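PDB 7KR6: glycoside hydrolase family 16 protein from Bacteroides ovatus, which probably hydrolyses O-glycosidic bonds in mixed-linkage beta-glucans as an endo-glucanase. Local coordinates for residues K48-E53 with G97-K102. The protein carries 1 engineered substitution. Residues are numbered along the deposited sequence; the frame is centred on the assembly and turned at random.
With BGC (beta-D-glucopyranose), chain C.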
loop_
_atom_site.group_PDB
_atom_site.type_symbol
_atom_site.label_atom_id
_atom_site.label_comp_id
_atom_site.label_asym_id
_atom_site.label_seq_id
_atom_site.Cartn_x
_atom_site.Cartn_y
_atom_site.Cartn_z
ATOM N N LYS A 48 -18.763 1.018 29.893
ATOM C CA LYS A 48 -17.759 0.165 30.588
ATOM C C LYS A 48 -16.903 -0.574 29.553
ATOM O O LYS A 48 -15.907 -1.161 29.920
ATOM C CB LYS A 48 -18.423 -0.846 31.513
ATOM C CG LYS A 48 -19.267 -0.216 32.622
ATOM C CD LYS A 48 -19.673 -1.224 33.676
ATOM C CE LYS A 48 -20.246 -0.575 34.923
ATOM N NZ LYS A 48 -21.627 -0.079 34.691
ATOM N N VAL A 49 -17.269 -0.480 28.281
ATOM C CA VAL A 49 -16.548 -1.166 27.179
ATOM C C VAL A 49 -16.008 -0.159 26.170
ATOM O O VAL A 49 -14.902 -0.398 25.678
ATOM C CB VAL A 49 -17.465 -2.181 26.490
ATOM C CG1 VAL A 49 -16.777 -2.819 25.275
ATOM C CG2 VAL A 49 -17.902 -3.236 27.494
ATOM N N TRP A 50 -16.789 0.869 25.829
ATOM C CA TRP A 50 -16.456 1.782 24.697
ATOM C C TRP A 50 -16.270 3.215 25.174
ATOM O O TRP A 50 -16.925 3.615 26.169
ATOM C CB TRP A 50 -17.553 1.694 23.626
ATOM C CG TRP A 50 -17.825 0.319 23.115
ATOM C CD1 TRP A 50 -18.873 -0.487 23.421
ATOM C CD2 TRP A 50 -16.964 -0.462 22.258
ATOM N NE1 TRP A 50 -18.765 -1.692 22.786
ATOM C CE2 TRP A 50 -17.617 -1.697 22.035
ATOM C CE3 TRP A 50 -15.754 -0.196 21.583
ATOM C CZ2 TRP A 50 -17.078 -2.724 21.258
ATOM C CZ3 TRP A 50 -15.258 -1.194 20.769
ATOM C CH2 TRP A 50 -15.887 -2.434 20.607
ATOM N N THR A 51 -15.472 3.986 24.440
ATOM C CA THR A 51 -15.299 5.428 24.561
ATOM C C THR A 51 -15.554 6.039 23.186
ATOM O O THR A 51 -14.899 5.595 22.228
ATOM C CB THR A 51 -13.905 5.769 25.069
ATOM O OG1 THR A 51 -13.719 4.935 26.206
ATOM C CG2 THR A 51 -13.692 7.231 25.376
ATOM N N LYS A 52 -16.444 7.015 23.117
ATOM C CA LYS A 52 -16.588 7.905 21.945
ATOM C C LYS A 52 -15.429 8.888 21.881
ATOM O O LYS A 52 -15.049 9.466 22.894
ATOM C CB LYS A 52 -17.926 8.659 21.986
ATOM C CG LYS A 52 -19.139 7.775 22.147
ATOM C CD LYS A 52 -20.411 8.567 22.161
ATOM C CE LYS A 52 -21.655 7.746 22.359
ATOM N NZ LYS A 52 -22.864 8.590 22.128
ATOM N N GLU A 53 -14.872 9.086 20.682
ATOM C CA GLU A 53 -13.713 9.964 20.475
ATOM C C GLU A 53 -14.194 11.311 19.976
ATOM O O GLU A 53 -15.222 11.377 19.229
ATOM C CB GLU A 53 -12.656 9.346 19.537
ATOM C CG GLU A 53 -12.065 8.085 20.110
ATOM C CD GLU A 53 -10.869 7.560 19.327
ATOM O OE1 GLU A 53 -10.088 8.394 18.875
ATOM O OE2 GLU A 53 -10.764 6.341 19.147
ATOM N N GLY A 97 -18.265 9.672 13.522
ATOM C CA GLY A 97 -18.068 8.963 14.792
ATOM C C GLY A 97 -17.005 7.906 14.776
ATOM O O GLY A 97 -16.723 7.265 13.716
ATOM N N ARG A 98 -16.411 7.728 15.955
ATOM C CA ARG A 98 -15.291 6.788 16.158
ATOM C C ARG A 98 -15.351 6.342 17.615
ATOM O O ARG A 98 -15.475 7.234 18.494
ATOM C CB ARG A 98 -13.955 7.488 15.906
ATOM C CG ARG A 98 -12.723 6.669 16.279
ATOM C CD ARG A 98 -11.494 7.172 15.590
ATOM N NE ARG A 98 -10.248 6.735 16.215
ATOM C CZ ARG A 98 -9.070 6.804 15.642
ATOM N NH1 ARG A 98 -8.950 7.189 14.393
ATOM N NH2 ARG A 98 -7.968 6.483 16.323
ATOM N N ILE A 99 -15.229 5.051 17.859
ATOM C CA ILE A 99 -15.143 4.518 19.245
ATOM C C ILE A 99 -13.945 3.595 19.375
ATOM O O ILE A 99 -13.511 2.942 18.398
ATOM C CB ILE A 99 -16.440 3.800 19.632
ATOM C CG1 ILE A 99 -16.613 2.489 18.877
ATOM C CG2 ILE A 99 -17.631 4.718 19.505
ATOM C CD1 ILE A 99 -17.849 1.685 19.228
ATOM N N ASN A 100 -13.537 3.390 20.626
ATOM C CA ASN A 100 -12.524 2.383 20.934
ATOM C C ASN A 100 -12.824 1.749 22.289
ATOM O O ASN A 100 -13.507 2.387 23.092
ATOM C CB ASN A 100 -11.133 3.018 20.932
ATOM C CG ASN A 100 -10.877 3.994 22.071
ATOM O OD1 ASN A 100 -10.638 3.545 23.201
ATOM N ND2 ASN A 100 -10.980 5.297 21.825
ATOM N N SER A 101 -12.158 0.648 22.577
ATOM C CA SER A 101 -12.258 -0.073 23.862
ATOM C C SER A 101 -10.935 -0.019 24.638
ATOM O O SER A 101 -10.771 -0.891 25.541
ATOM C CB SER A 101 -12.786 -1.470 23.642
ATOM O OG SER A 101 -11.845 -2.322 22.998
ATOM N N LYS A 102 -10.083 0.961 24.390
ATOM C CA LYS A 102 -8.763 1.068 25.082
ATOM C C LYS A 102 -8.987 1.166 26.589
ATOM O O LYS A 102 -9.852 1.987 27.042
ATOM C CB LYS A 102 -7.980 2.297 24.652
ATOM C CG LYS A 102 -6.544 2.337 25.125
ATOM C CD LYS A 102 -5.846 3.539 24.635
ATOM C CE LYS A 102 -4.352 3.491 24.857
ATOM N NZ LYS A 102 -4.079 3.229 26.278
HETATM C C2 BGC C . -2.452 7.233 11.407
HETATM C C3 BGC C . -1.638 7.648 12.660
HETATM C C4 BGC C . -2.454 7.579 13.932
HETATM C C5 BGC C . -3.118 6.200 14.116
HETATM C C6 BGC C . -4.032 6.078 15.309
HETATM C C1 BGC C . -3.084 5.911 11.753
HETATM O O2 BGC C . -1.688 7.180 10.239
HETATM O O3 BGC C . -1.148 8.960 12.362
HETATM O O4 BGC C . -1.590 7.882 15.062
HETATM O O5 BGC C . -3.902 5.926 12.912
HETATM O O6 BGC C . -5.111 7.042 15.229
HETATM O O HOH W 1 -11.168 3.830 25.757
HETATM O O HOH W 2 -17.021 9.984 17.711
HETATM O O HOH W 3 -7.831 6.436 19.286
#
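Glu53 OE2 receives two donors at once: Arg98 NE at 3.0 Å, a salt bridge, and Asn100 ND2 at 2.9 Å. They come in from opposite faces of the carboxylate plane, each well out of it (46° and 49°), so the oxygen is clamped between them. The carboxylate and guanidinium planes are 76° apart, yet OE2 lies in the guanidinium plane, at its edge. Arg98 runs extended with CG anti to its backbone N, which carries NH2 on to donate a hydrogen bond to O6 of the bound glucose, 3.1 Å away; Glu53, itself hydrogen-bonded through OE1 to His55, is a second-shell residue that probably orients the guanidinium. The frame is an antiparallel edge pairing in the beta-jelly-roll of family 16, where strand 51-52 lines up along strand 93-107. Thr51 and Asn100 form the hydrogen-bonded pair, with Thr51 N to Asn100 O 2.9 Å and Asn100 N to Thr51 O 3.0 Å, and Glu53 N continues the ladder to Arg98 O. On the other face from Asn100, Ile99 CD1 makes a CH-pi contact over the Trp50 six-membered ring, 4.1 Å from its centroid, with Val49 CG1 against the opposite face, toward the rim. Asn100 OD1 closes an Asx turn by accepting Lys102 N, which probably helps fix the amide's rotation.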